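Local coordinates for uncharacterized protein (Bacteroides vulgatus, PDB 4QB7) that is probably a component of the tip of fimbriae, the surface filaments through which the bacterium adheres and forms biofilms, at residues P122-V128 and N204-F210; Y269-V273 and T318-G322; Q242-K247 and D292-K296; P178-L182 and T330-N334. The contacts are given in a common frame with arbitrary orientation. Numbering follows the deposited sequence.

Contact 1. Residues P122-V128 and N204-F210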
loop_
_atom_site.group_PDB
_atom_site.type_symbol
_atom_site.label_atom_id
_atom_site.label_comp_id
_atom_site.label_asym_id
_atom_site.label_seq_id
_atom_site.Cartn_x
_atom_site.Cartn_y
_atom_site.Cartn_z
ATOM N N PRO A 122 16.461 3.416 12.083
ATOM C CA PRO A 122 16.020 4.580 11.290
ATOM C C PRO A 122 14.493 4.793 11.271
ATOM O O PRO A 122 13.714 4.036 11.890
ATOM C CB PRO A 122 16.575 4.265 9.897
ATOM C CG PRO A 122 16.583 2.777 9.831
ATOM C CD PRO A 122 16.942 2.320 11.215
ATOM N N THR A 123 14.067 5.884 10.596
ATOM C CA THR A 123 12.654 6.237 10.399
ATOM C C THR A 123 12.469 6.723 8.964
ATOM O O THR A 123 13.455 7.061 8.287
ATOM C CB THR A 123 12.094 7.278 11.422
ATOM O OG1 THR A 123 12.663 8.575 11.222
ATOM C CG2 THR A 123 12.251 6.857 12.860
ATOM N N ILE A 124 11.200 6.716 8.507
ATOM C CA ILE A 124 10.727 7.189 7.219
ATOM C C ILE A 124 9.502 8.049 7.450
ATOM O O ILE A 124 8.556 7.593 8.094
ATOM C CB ILE A 124 10.387 6.026 6.257
ATOM C CG1 ILE A 124 11.645 5.373 5.660
ATOM C CG2 ILE A 124 9.401 6.465 5.150
ATOM C CD1 ILE A 124 11.345 4.094 4.933
ATOM N N THR A 125 9.520 9.291 6.932
ATOM C CA THR A 125 8.362 10.167 6.874
ATOM C C THR A 125 7.808 9.960 5.463
ATOM O O THR A 125 8.521 10.179 4.467
ATOM C CB THR A 125 8.704 11.605 7.217
ATOM O OG1 THR A 125 9.191 11.628 8.551
ATOM C CG2 THR A 125 7.486 12.539 7.084
ATOM N N PHE A 126 6.564 9.475 5.387
ATOM C CA PHE A 126 5.955 9.122 4.122
ATOM C C PHE A 126 4.628 9.861 3.875
ATOM O O PHE A 126 3.783 9.960 4.771
ATOM C CB PHE A 126 5.746 7.602 4.110
ATOM C CG PHE A 126 5.122 7.001 2.869
ATOM C CD1 PHE A 126 5.867 6.831 1.708
ATOM C CD2 PHE A 126 3.813 6.532 2.890
ATOM C CE1 PHE A 126 5.292 6.272 0.569
ATOM C CE2 PHE A 126 3.247 5.960 1.753
ATOM C CZ PHE A 126 3.988 5.834 0.600
ATOM N N GLU A 127 4.472 10.382 2.641
ATOM C CA GLU A 127 3.273 11.059 2.143
ATOM C C GLU A 127 2.664 10.234 1.021
ATOM O O GLU A 127 3.386 9.723 0.165
ATOM C CB GLU A 127 3.571 12.486 1.658
ATOM C CG GLU A 127 2.317 13.345 1.590
ATOM C CD GLU A 127 2.359 14.643 0.805
ATOM O OE1 GLU A 127 3.462 15.182 0.565
ATOM O OE2 GLU A 127 1.265 15.131 0.441
ATOM N N VAL A 128 1.349 10.069 1.048
ATOM C CA VAL A 128 0.597 9.322 0.042
ATOM C C VAL A 128 0.485 10.177 -1.227
ATOM O O VAL A 128 0.060 11.330 -1.159
ATOM C CB VAL A 128 -0.790 8.881 0.578
ATOM C CG1 VAL A 128 -1.586 8.153 -0.490
ATOM C CG2 VAL A 128 -0.639 7.996 1.807
ATOM N N ASN A 204 -2.417 11.186 5.770
ATOM C CA ASN A 204 -1.928 11.341 4.406
ATOM C C ASN A 204 -0.407 11.440 4.477
ATOM O O ASN A 204 0.271 11.197 3.492
ATOM C CB ASN A 204 -2.560 12.523 3.682
ATOM C CG ASN A 204 -2.107 13.848 4.179
ATOM O OD1 ASN A 204 -2.060 14.101 5.375
ATOM N ND2 ASN A 204 -1.679 14.683 3.265
ATOM N N LYS A 205 0.120 11.766 5.671
ATOM C CA LYS A 205 1.545 11.885 5.957
ATOM C C LYS A 205 1.787 11.295 7.346
ATOM O O LYS A 205 1.009 11.581 8.251
ATOM C CB LYS A 205 1.989 13.357 5.852
ATOM C CG LYS A 205 3.470 13.509 5.527
ATOM C CD LYS A 205 3.947 14.962 5.598
ATOM C CE LYS A 205 5.338 15.147 5.034
ATOM N NZ LYS A 205 5.709 16.582 4.975
ATOM N N ALA A 206 2.808 10.420 7.511
ATOM C CA ALA A 206 3.076 9.766 8.804
ATOM C C ALA A 206 4.531 9.249 8.925
ATOM O O ALA A 206 5.255 9.169 7.919
ATOM C CB ALA A 206 2.093 8.618 9.026
ATOM N N VAL A 207 4.955 8.890 10.166
ATOM C CA VAL A 207 6.314 8.414 10.425
ATOM C C VAL A 207 6.292 6.892 10.665
ATOM O O VAL A 207 5.495 6.411 11.461
ATOM C CB VAL A 207 6.985 9.204 11.595
ATOM C CG1 VAL A 207 8.401 8.696 11.902
ATOM C CG2 VAL A 207 7.016 10.701 11.296
ATOM N N TYR A 208 7.110 6.148 9.918
ATOM C CA TYR A 208 7.278 4.703 10.057
ATOM C C TYR A 208 8.569 4.477 10.829
ATOM O O TYR A 208 9.623 4.991 10.439
ATOM C CB TYR A 208 7.301 3.974 8.689
ATOM C CG TYR A 208 7.676 2.510 8.804
ATOM C CD1 TYR A 208 6.721 1.543 9.130
ATOM C CD2 TYR A 208 8.989 2.087 8.611
ATOM C CE1 TYR A 208 7.077 0.201 9.291
ATOM C CE2 TYR A 208 9.359 0.753 8.796
ATOM C CZ TYR A 208 8.403 -0.183 9.137
ATOM O OH TYR A 208 8.807 -1.481 9.313
ATOM N N LYS A 209 8.484 3.703 11.914
ATOM C CA LYS A 209 9.601 3.415 12.793
ATOM C C LYS A 209 10.119 2.012 12.561
ATOM O O LYS A 209 9.372 1.038 12.702
ATOM C CB LYS A 209 9.168 3.575 14.262
ATOM C CG LYS A 209 8.761 4.971 14.706
ATOM C CD LYS A 209 8.778 4.991 16.224
ATOM C CE LYS A 209 7.444 4.933 16.956
ATOM N NZ LYS A 209 6.481 3.929 16.433
ATOM N N PHE A 210 11.418 1.898 12.228
ATOM C CA PHE A 210 12.067 0.615 12.007
ATOM C C PHE A 210 12.326 -0.115 13.330
ATOM O O PHE A 210 12.552 -1.324 13.313
ATOM C CB PHE A 210 13.381 0.815 11.256
ATOM C CG PHE A 210 13.232 0.977 9.768
ATOM C CD1 PHE A 210 12.916 2.204 9.215
ATOM C CD2 PHE A 210 13.448 -0.094 8.911
ATOM C CE1 PHE A 210 12.835 2.359 7.832
ATOM C CE2 PHE A 210 13.348 0.063 7.532
ATOM C CZ PHE A 210 13.050 1.290 7.002
#

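Contact 2. Residues Y269-V273 and T318-G322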
loop_
_atom_site.group_PDB
_atom_site.type_symbol
_atom_site.label_atom_id
_atom_site.label_comp_id
_atom_site.label_asym_id
_atom_site.label_seq_id
_atom_site.Cartn_x
_atom_site.Cartn_y
_atom_site.Cartn_z
ATOM N N TYR A 269 -2.939 2.010 -2.132
ATOM C CA TYR A 269 -1.999 1.745 -1.027
ATOM C C TYR A 269 -1.981 2.917 -0.099
ATOM O O TYR A 269 -1.445 3.972 -0.442
ATOM C CB TYR A 269 -0.564 1.451 -1.540
ATOM C CG TYR A 269 -0.508 0.510 -2.718
ATOM C CD1 TYR A 269 -0.746 -0.850 -2.560
ATOM C CD2 TYR A 269 -0.236 0.981 -3.998
ATOM C CE1 TYR A 269 -0.708 -1.725 -3.646
ATOM C CE2 TYR A 269 -0.169 0.108 -5.092
ATOM C CZ TYR A 269 -0.420 -1.242 -4.909
ATOM O OH TYR A 269 -0.417 -2.101 -5.974
ATOM N N PHE A 270 -2.549 2.735 1.090
ATOM C CA PHE A 270 -2.666 3.808 2.084
ATOM C C PHE A 270 -1.847 3.554 3.332
ATOM O O PHE A 270 -1.595 2.392 3.644
ATOM C CB PHE A 270 -4.147 3.928 2.516
ATOM C CG PHE A 270 -5.081 4.558 1.516
ATOM C CD1 PHE A 270 -5.156 5.939 1.387
ATOM C CD2 PHE A 270 -5.897 3.775 0.713
ATOM C CE1 PHE A 270 -6.016 6.523 0.451
ATOM C CE2 PHE A 270 -6.786 4.362 -0.194
ATOM C CZ PHE A 270 -6.836 5.731 -0.321
ATOM N N ILE A 271 -1.510 4.646 4.097
ATOM C CA ILE A 271 -0.933 4.559 5.438
ATOM C C ILE A 271 -2.058 3.867 6.252
ATOM O O ILE A 271 -3.232 4.274 6.141
ATOM C CB ILE A 271 -0.480 5.928 6.010
ATOM C CG1 ILE A 271 0.638 6.552 5.157
ATOM C CG2 ILE A 271 -0.022 5.783 7.458
ATOM C CD1 ILE A 271 0.824 7.989 5.335
ATOM N N PRO A 272 -1.759 2.737 6.939
ATOM C CA PRO A 272 -2.835 1.999 7.624
ATOM C C PRO A 272 -3.466 2.775 8.783
ATOM O O PRO A 272 -2.906 3.782 9.252
ATOM C CB PRO A 272 -2.123 0.730 8.116
ATOM C CG PRO A 272 -0.718 1.130 8.269
ATOM C CD PRO A 272 -0.443 2.100 7.167
ATOM N N VAL A 273 -4.636 2.320 9.235
ATOM C CA VAL A 273 -5.306 2.931 10.387
ATOM C C VAL A 273 -4.983 2.037 11.596
ATOM O O VAL A 273 -5.167 0.820 11.522
ATOM C CB VAL A 273 -6.841 3.139 10.176
ATOM C CG1 VAL A 273 -7.486 3.705 11.424
ATOM C CG2 VAL A 273 -7.111 4.063 8.994
ATOM N N THR A 318 -10.699 -2.330 9.645
ATOM C CA THR A 318 -10.372 -2.239 8.223
ATOM C C THR A 318 -9.221 -1.238 8.065
ATOM O O THR A 318 -8.959 -0.446 8.977
ATOM C CB THR A 318 -11.607 -1.912 7.369
ATOM O OG1 THR A 318 -11.365 -2.362 6.037
ATOM C CG2 THR A 318 -11.961 -0.450 7.363
ATOM N N PHE A 319 -8.566 -1.264 6.888
ATOM C CA PHE A 319 -7.372 -0.498 6.544
ATOM C C PHE A 319 -6.225 -0.966 7.489
ATOM O O PHE A 319 -5.483 -0.155 8.054
ATOM C CB PHE A 319 -7.626 1.021 6.568
ATOM C CG PHE A 319 -8.077 1.656 5.272
ATOM C CD1 PHE A 319 -9.188 1.170 4.584
ATOM C CD2 PHE A 319 -7.478 2.825 4.805
ATOM C CE1 PHE A 319 -9.682 1.839 3.441
ATOM C CE2 PHE A 319 -7.970 3.486 3.661
ATOM C CZ PHE A 319 -9.057 2.980 2.981
ATOM N N LYS A 320 -6.106 -2.306 7.654
ATOM C CA LYS A 320 -5.098 -2.964 8.495
ATOM C C LYS A 320 -3.736 -3.014 7.805
ATOM O O LYS A 320 -3.650 -3.369 6.619
ATOM C CB LYS A 320 -5.518 -4.405 8.829
ATOM C CG LYS A 320 -6.669 -4.563 9.794
ATOM C CD LYS A 320 -7.083 -6.035 9.908
ATOM C CE LYS A 320 -7.355 -6.385 11.348
ATOM N NZ LYS A 320 -8.161 -7.621 11.481
ATOM N N LYS A 321 -2.667 -2.706 8.555
ATOM C CA LYS A 321 -1.286 -2.800 8.063
ATOM C C LYS A 321 -0.986 -4.216 7.592
ATOM O O LYS A 321 -1.327 -5.181 8.280
ATOM C CB LYS A 321 -0.322 -2.412 9.186
ATOM C CG LYS A 321 1.116 -2.282 8.783
ATOM C CD LYS A 321 1.927 -1.700 9.943
ATOM C CE LYS A 321 3.422 -1.882 9.778
ATOM N NZ LYS A 321 3.793 -3.307 9.776
ATOM N N GLY A 322 -0.380 -4.326 6.420
ATOM C CA GLY A 322 0.016 -5.604 5.852
ATOM C C GLY A 322 -1.115 -6.521 5.435
ATOM O O GLY A 322 -0.898 -7.730 5.286
#

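Contact 3. Residues Q242-K247 and D292-K296. With SO4 (sulfate ion), chain C; SO4 (sulfate ion), chain F.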
loop_
_atom_site.group_PDB
_atom_site.type_symbol
_atom_site.label_atom_id
_atom_site.label_comp_id
_atom_site.label_asym_id
_atom_site.label_seq_id
_atom_site.Cartn_x
_atom_site.Cartn_y
_atom_site.Cartn_z
ATOM N N GLN A 242 -26.394 0.559 -24.070
ATOM C CA GLN A 242 -27.434 -0.328 -23.610
ATOM C C GLN A 242 -28.750 0.390 -23.617
ATOM O O GLN A 242 -28.999 1.176 -22.714
ATOM C CB GLN A 242 -27.076 -0.780 -22.160
ATOM C CG GLN A 242 -27.748 -2.087 -21.684
ATOM C CD GLN A 242 -27.173 -3.282 -22.384
ATOM O OE1 GLN A 242 -25.980 -3.610 -22.231
ATOM N NE2 GLN A 242 -27.979 -3.897 -23.233
ATOM N N TRP A 243 -29.603 0.125 -24.611
ATOM C CA TRP A 243 -30.953 0.702 -24.733
ATOM C C TRP A 243 -30.958 2.228 -24.599
ATOM O O TRP A 243 -31.791 2.768 -23.889
ATOM C CB TRP A 243 -31.911 0.085 -23.666
ATOM C CG TRP A 243 -31.803 -1.397 -23.489
ATOM C CD1 TRP A 243 -31.860 -2.347 -24.465
ATOM C CD2 TRP A 243 -31.674 -2.104 -22.248
ATOM N NE1 TRP A 243 -31.737 -3.604 -23.914
ATOM C CE2 TRP A 243 -31.650 -3.487 -22.553
ATOM C CE3 TRP A 243 -31.587 -1.707 -20.900
ATOM C CZ2 TRP A 243 -31.532 -4.469 -21.565
ATOM C CZ3 TRP A 243 -31.476 -2.685 -19.921
ATOM C CH2 TRP A 243 -31.430 -4.045 -20.258
ATOM N N GLY A 244 -30.029 2.904 -25.260
ATOM C CA GLY A 244 -29.877 4.356 -25.182
ATOM C C GLY A 244 -28.950 4.838 -24.080
ATOM O O GLY A 244 -28.485 5.979 -24.117
ATOM N N TYR A 245 -28.676 3.987 -23.081
ATOM C CA TYR A 245 -27.789 4.333 -21.964
ATOM C C TYR A 245 -26.359 4.297 -22.465
ATOM O O TYR A 245 -25.927 3.250 -22.932
ATOM C CB TYR A 245 -28.009 3.391 -20.756
ATOM C CG TYR A 245 -27.099 3.690 -19.584
ATOM C CD1 TYR A 245 -27.454 4.634 -18.622
ATOM C CD2 TYR A 245 -25.861 3.057 -19.453
ATOM C CE1 TYR A 245 -26.626 4.901 -17.532
ATOM C CE2 TYR A 245 -25.016 3.341 -18.385
ATOM C CZ TYR A 245 -25.415 4.241 -17.416
ATOM O OH TYR A 245 -24.605 4.476 -16.342
ATOM N N ASN A 246 -25.636 5.425 -22.411
ATOM C CA ASN A 246 -24.280 5.452 -22.928
ATOM C C ASN A 246 -23.277 6.236 -22.054
ATOM O O ASN A 246 -22.295 6.806 -22.554
ATOM C CB ASN A 246 -24.266 5.966 -24.359
ATOM C CG ASN A 246 -24.549 7.411 -24.533
ATOM O OD1 ASN A 246 -25.112 8.074 -23.660
ATOM N ND2 ASN A 246 -24.144 7.929 -25.676
ATOM N N LYS A 247 -23.446 6.138 -20.758
ATOM C CA LYS A 247 -22.563 6.742 -19.770
ATOM C C LYS A 247 -21.324 5.843 -19.578
ATOM O O LYS A 247 -21.453 4.624 -19.593
ATOM C CB LYS A 247 -23.391 6.905 -18.464
ATOM C CG LYS A 247 -22.738 7.636 -17.319
ATOM C CD LYS A 247 -22.824 9.138 -17.415
ATOM C CE LYS A 247 -22.016 9.713 -16.278
ATOM N NZ LYS A 247 -21.537 11.084 -16.577
ATOM N N ASP A 292 -26.490 3.757 -11.611
ATOM C CA ASP A 292 -27.690 3.868 -12.443
ATOM C C ASP A 292 -28.342 2.526 -12.597
ATOM O O ASP A 292 -27.650 1.549 -12.879
ATOM C CB ASP A 292 -27.297 4.426 -13.826
ATOM C CG ASP A 292 -26.695 5.824 -13.797
ATOM O OD1 ASP A 292 -27.031 6.599 -12.873
ATOM O OD2 ASP A 292 -25.918 6.159 -14.725
ATOM N N ILE A 293 -29.662 2.455 -12.376
ATOM C CA ILE A 293 -30.468 1.237 -12.565
ATOM C C ILE A 293 -31.250 1.471 -13.839
ATOM O O ILE A 293 -32.112 2.348 -13.882
ATOM C CB ILE A 293 -31.344 0.860 -11.348
ATOM C CG1 ILE A 293 -30.493 0.856 -10.043
ATOM C CG2 ILE A 293 -32.052 -0.514 -11.588
ATOM C CD1 ILE A 293 -31.313 0.845 -8.799
ATOM N N VAL A 294 -30.852 0.782 -14.911
ATOM C CA VAL A 294 -31.381 0.995 -16.262
ATOM C C VAL A 294 -32.327 -0.107 -16.646
ATOM O O VAL A 294 -31.915 -1.257 -16.696
ATOM C CB VAL A 294 -30.197 1.094 -17.271
ATOM C CG1 VAL A 294 -30.687 1.305 -18.701
ATOM C CG2 VAL A 294 -29.227 2.185 -16.860
ATOM N N THR A 295 -33.584 0.249 -16.928
ATOM C CA THR A 295 -34.637 -0.669 -17.370
ATOM C C THR A 295 -34.972 -0.385 -18.844
ATOM O O THR A 295 -35.198 0.765 -19.211
ATOM C CB THR A 295 -35.878 -0.587 -16.465
ATOM O OG1 THR A 295 -35.506 -0.774 -15.099
ATOM C CG2 THR A 295 -36.945 -1.597 -16.838
ATOM N N LYS A 296 -35.037 -1.447 -19.670
ATOM C CA LYS A 296 -35.365 -1.380 -21.094
ATOM C C LYS A 296 -36.792 -0.902 -21.346
ATOM O O LYS A 296 -37.726 -1.366 -20.687
ATOM C CB LYS A 296 -35.175 -2.764 -21.740
ATOM C CG LYS A 296 -35.541 -2.849 -23.208
ATOM C CD LYS A 296 -35.118 -4.160 -23.809
ATOM C CE LYS A 296 -35.568 -4.279 -25.240
ATOM N NZ LYS A 296 -34.947 -5.444 -25.910
HETATM S S SO4 C . -27.566 8.427 -20.493
HETATM O O1 SO4 C . -28.796 7.903 -19.849
HETATM O O2 SO4 C . -26.475 8.317 -19.552
HETATM O O3 SO4 C . -27.286 7.543 -21.623
HETATM O O4 SO4 C . -27.761 9.841 -20.932
HETATM S S SO4 F . -19.361 10.020 -19.159
HETATM O O1 SO4 F . -19.903 9.077 -20.130
HETATM O O2 SO4 F . -18.947 9.338 -17.911
HETATM O O3 SO4 F . -18.185 10.675 -19.745
HETATM O O4 SO4 F . -20.344 11.037 -18.814
#

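Contact 4. Residues P178-L182 and T330-N334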
loop_
_atom_site.group_PDB
_atom_site.type_symbol
_atom_site.label_atom_id
_atom_site.label_comp_id
_atom_site.label_asym_id
_atom_site.label_seq_id
_atom_site.Cartn_x
_atom_site.Cartn_y
_atom_site.Cartn_z
ATOM N N PRO A 178 -26.089 -6.785 -7.329
ATOM C CA PRO A 178 -27.425 -6.654 -6.718
ATOM C C PRO A 178 -27.704 -7.884 -5.828
ATOM O O PRO A 178 -26.961 -8.878 -5.933
ATOM C CB PRO A 178 -28.342 -6.614 -7.936
ATOM C CG PRO A 178 -27.655 -7.487 -8.938
ATOM C CD PRO A 178 -26.187 -7.268 -8.728
ATOM N N ASP A 179 -28.737 -7.837 -4.939
ATOM C CA ASP A 179 -29.017 -8.991 -4.052
ATOM C C ASP A 179 -29.871 -10.067 -4.751
ATOM O O ASP A 179 -29.986 -11.180 -4.247
ATOM C CB ASP A 179 -29.666 -8.565 -2.707
ATOM C CG ASP A 179 -31.027 -7.896 -2.801
ATOM O OD1 ASP A 179 -31.291 -7.222 -3.827
ATOM O OD2 ASP A 179 -31.797 -7.977 -1.815
ATOM N N VAL A 180 -30.462 -9.732 -5.895
ATOM C CA VAL A 180 -31.323 -10.610 -6.694
ATOM C C VAL A 180 -30.940 -10.508 -8.170
ATOM O O VAL A 180 -30.340 -9.513 -8.598
ATOM C CB VAL A 180 -32.852 -10.295 -6.512
ATOM C CG1 VAL A 180 -33.313 -10.561 -5.092
ATOM C CG2 VAL A 180 -33.202 -8.872 -6.931
ATOM N N ASN A 181 -31.357 -11.514 -8.953
ATOM C CA ASN A 181 -31.189 -11.525 -10.394
ATOM C C ASN A 181 -32.148 -10.475 -10.948
ATOM O O ASN A 181 -33.330 -10.493 -10.620
ATOM C CB ASN A 181 -31.489 -12.928 -10.924
ATOM C CG ASN A 181 -31.213 -13.149 -12.391
ATOM O OD1 ASN A 181 -31.586 -12.358 -13.273
ATOM N ND2 ASN A 181 -30.647 -14.298 -12.687
ATOM N N LEU A 182 -31.633 -9.556 -11.762
ATOM C CA LEU A 182 -32.366 -8.432 -12.348
ATOM C C LEU A 182 -33.107 -8.792 -13.613
ATOM O O LEU A 182 -33.829 -7.958 -14.170
ATOM C CB LEU A 182 -31.387 -7.295 -12.662
ATOM C CG LEU A 182 -30.476 -6.775 -11.556
ATOM C CD1 LEU A 182 -29.576 -5.704 -12.114
ATOM C CD2 LEU A 182 -31.289 -6.197 -10.389
ATOM N N THR A 330 -23.217 -5.298 -1.689
ATOM C CA THR A 330 -24.455 -5.870 -2.179
ATOM C C THR A 330 -25.516 -4.788 -2.139
ATOM O O THR A 330 -25.871 -4.309 -1.065
ATOM C CB THR A 330 -24.868 -7.142 -1.399
ATOM O OG1 THR A 330 -23.839 -8.120 -1.503
ATOM C CG2 THR A 330 -26.164 -7.744 -1.930
ATOM N N ILE A 331 -26.005 -4.387 -3.314
ATOM C CA ILE A 331 -27.069 -3.396 -3.402
ATOM C C ILE A 331 -28.393 -4.133 -3.227
ATOM O O ILE A 331 -28.701 -5.019 -4.018
ATOM C CB ILE A 331 -26.990 -2.597 -4.720
ATOM C CG1 ILE A 331 -25.580 -1.966 -4.905
ATOM C CG2 ILE A 331 -28.098 -1.554 -4.731
ATOM C CD1 ILE A 331 -25.375 -1.283 -6.208
ATOM N N LYS A 332 -29.124 -3.831 -2.136
ATOM C CA LYS A 332 -30.423 -4.436 -1.825
ATOM C C LYS A 332 -31.470 -3.758 -2.674
ATOM O O LYS A 332 -31.642 -2.543 -2.566
ATOM C CB LYS A 332 -30.760 -4.306 -0.338
ATOM C CG LYS A 332 -30.192 -5.422 0.529
ATOM C CD LYS A 332 -30.957 -5.522 1.866
ATOM C CE LYS A 332 -32.261 -6.295 1.780
ATOM N NZ LYS A 332 -33.374 -5.630 2.528
HETATM N N MSE A 333 -32.125 -4.518 -3.562
HETATM C CA MSE A 333 -33.124 -3.999 -4.492
HETATM C C MSE A 333 -34.476 -3.696 -3.841
HETATM O O MSE A 333 -35.218 -2.920 -4.412
HETATM C CB MSE A 333 -33.316 -4.969 -5.659
HETATM C CG MSE A 333 -32.033 -5.200 -6.473
HETATM SE SE MSE A 333 -31.322 -3.565 -7.292
HETATM C CE MSE A 333 -32.746 -3.096 -8.340
ATOM N N ASN A 334 -34.806 -4.270 -2.672
ATOM C CA ASN A 334 -36.106 -3.958 -2.048
ATOM C C ASN A 334 -35.992 -2.866 -0.978
ATOM O O ASN A 334 -36.979 -2.568 -0.304
ATOM C CB ASN A 334 -36.765 -5.217 -1.448
ATOM C CG ASN A 334 -35.992 -5.901 -0.354
ATOM O OD1 ASN A 334 -34.991 -5.397 0.149
ATOM N ND2 ASN A 334 -36.452 -7.077 0.048
#

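Contact 1. Residues P122-V128 and N204-F210
F210 lays one face of its ring over P122, whose CG stands 4.1 Å from the centroid of the F210 ring in a CH-pi contact, while CD1 of I124 meets CE1 of F210 at the ring edge, 3.7 Å away. This cluster closes one end of the strand pair 123-127 and 206-209, a worked example of antiparallel pairing with one buried and one partly exposed face. The strands are neighbours in a small antiparallel sheet that also holds strands 111-113 and 214-217, in a chain of the fimbrillin superfamily. I124 with Y208 and F126 with A206 are the hydrogen-bonded pairs, each joined by two bonds; the shortest runs from Y208 N to I124 O at 2.7 Å. Beyond the pairs, F210 N to P122 O (3.2 Å) and V128 N to N204 O (2.9 Å) carry the pattern to both ends.

I124, F126, A206 and Y208 form the buried face, where F126 and A206 pack on W215. On the opposite, partly exposed face T125 OG1 lies 3.6 Å from V207 CG2, and CB of E127 lies 4.0 Å from CG of K205. Main-chain bonding thus fixes the register; apolar and aromatic groups fill the inner face, where the Y208 hydroxyl is satisfied by D213 and T142, while the threonines, lysines and E127 share the outer face with V207.

Contact 2. Residues Y269-V273 and T318-G322
Two phenylalanines lead this buried contact. F270 (chi1 -74°, the m rotamer) and F319 (chi1 -91°, off the usual wells) turn their CA-to-CB bonds toward each other's segment, and F319 CE2 comes to 3.6 Å from F270 CD2, over one face of the F270 ring. The planes meet obliquely at 31°, with centroids 5.2 Å apart. F319 has a positive phi (63°) and offers its carbonyl to V273, whose N donates to F319 O at 2.9 Å. V273, in the t rotamer, sets CG2 3.9 Å from F319 CB. P272 fits beside K321, whose chain runs t, t, t before chi4 turns to m; P272 CG lies 3.7 Å from K321 CB, while the K321 amine leads away to a salt bridge with D213. The contact joins the end of strand 259-270 to the loop before strand 323-331; F319 also packs on I171 of strand 159-178 and Y327 of strand 323-331, while P272 and K321 lie against W215 of strand 214-217.

Contact 3. Residues Q242-K247 and D292-K296
A tight turn of type I', Q242 to Y245, leans two aromatic side chains onto a single strand. W243 sits at its second position with positive phi (51°), an uncommon backbone for tryptophan, and G244 follows at angles that call for glycine. The turn is closed by Y245 N to Q242 O (2.9 Å) and Q242 N to Y245 O (3.0 Å), the paired bonds of a two-residue beta-hairpin turn.

Strand 292-296 receives it with D292, V294 and K296, whose CA-to-CB bonds all point toward the turn. K296 crosses one face of the indole, its CB 3.7 Å from the centroid of the W243 six-membered ring: the aliphatic stem makes this CH-pi contact. V294 wedges between the aromatics, with CG1 3.8 Å from W243 CE3 and CG2 3.9 Å from the centroid of the Y245 ring. The Y245 hydroxyl donates to OD2 of D292 at 2.7 Å; D292 OD1 is held in turn by T306, and Y245 stacks on F189 of strand 186-196.

Outside this pairing, N246 N binds O3 of one sulfate at 2.8 Å and K247 NZ binds O4 of another at 2.5 Å; both ions probably came from the crystallisation liquor. The loop is therefore fastened to the strand by side chains, with CH-pi and apolar packing on the two aromatic rings and one short hydrogen bond to a carboxylate.

Contact 4. Residues P178-L182 and T330-N334
D179 is the polar centre of this contact. Its backbone N gives a weak hydrogen bond to I331 O (3.0 Å, 126° at the hydrogen), whereas its carboxylate OD1 takes a well-aligned one from M333 N at 2.8 Å. The p rotamer of D179 brings the carboxylate round to that amide, which lies just past the end of strand 323-331. I331 O is also approached by P178 CA at 3.4 Å, at the single parallel bridge of P178 with I331. Within 330-334, K332 NZ donates to N334 OD1 (2.9 Å); within the loop, N181 OD1 is satisfied by the amide of G183.

M333, modelled as selenomethionine, supplies the apolar half: its CG lies 4.2 Å from P178 CB and 3.9 Å from V180 CG2, and its CE 4.0 Å from L182 CD2. As the parallel strands 159-178 and 323-331 finish, a side-chain acceptor thus takes over from the backbone, and the M333 side chain packs on P178, V180 and L182 beside it.

The four contacts spread along an elongated, mainly beta chain. Contacts 1 and 2 meet near its middle, their centres about 13 Å apart: I271 CD1 packs 3.6 Å from F126 O and 3.8 Å from V128 CG2. W215 touches both, and D213 joins them too, binding the Y208 hydroxyl and the K321 amine. Contacts 3 and 4 form a second pair, centres about 17 Å apart, touching where I293 CG2 lies 4.2 Å from M333 CE. About 42 Å separates the centres of contacts 1 and 4. Strand 323-331 links the halves, following the loop of contact 2 and ending in contact 4, whose closed loop encloses contacts 2 and 3 in sequence.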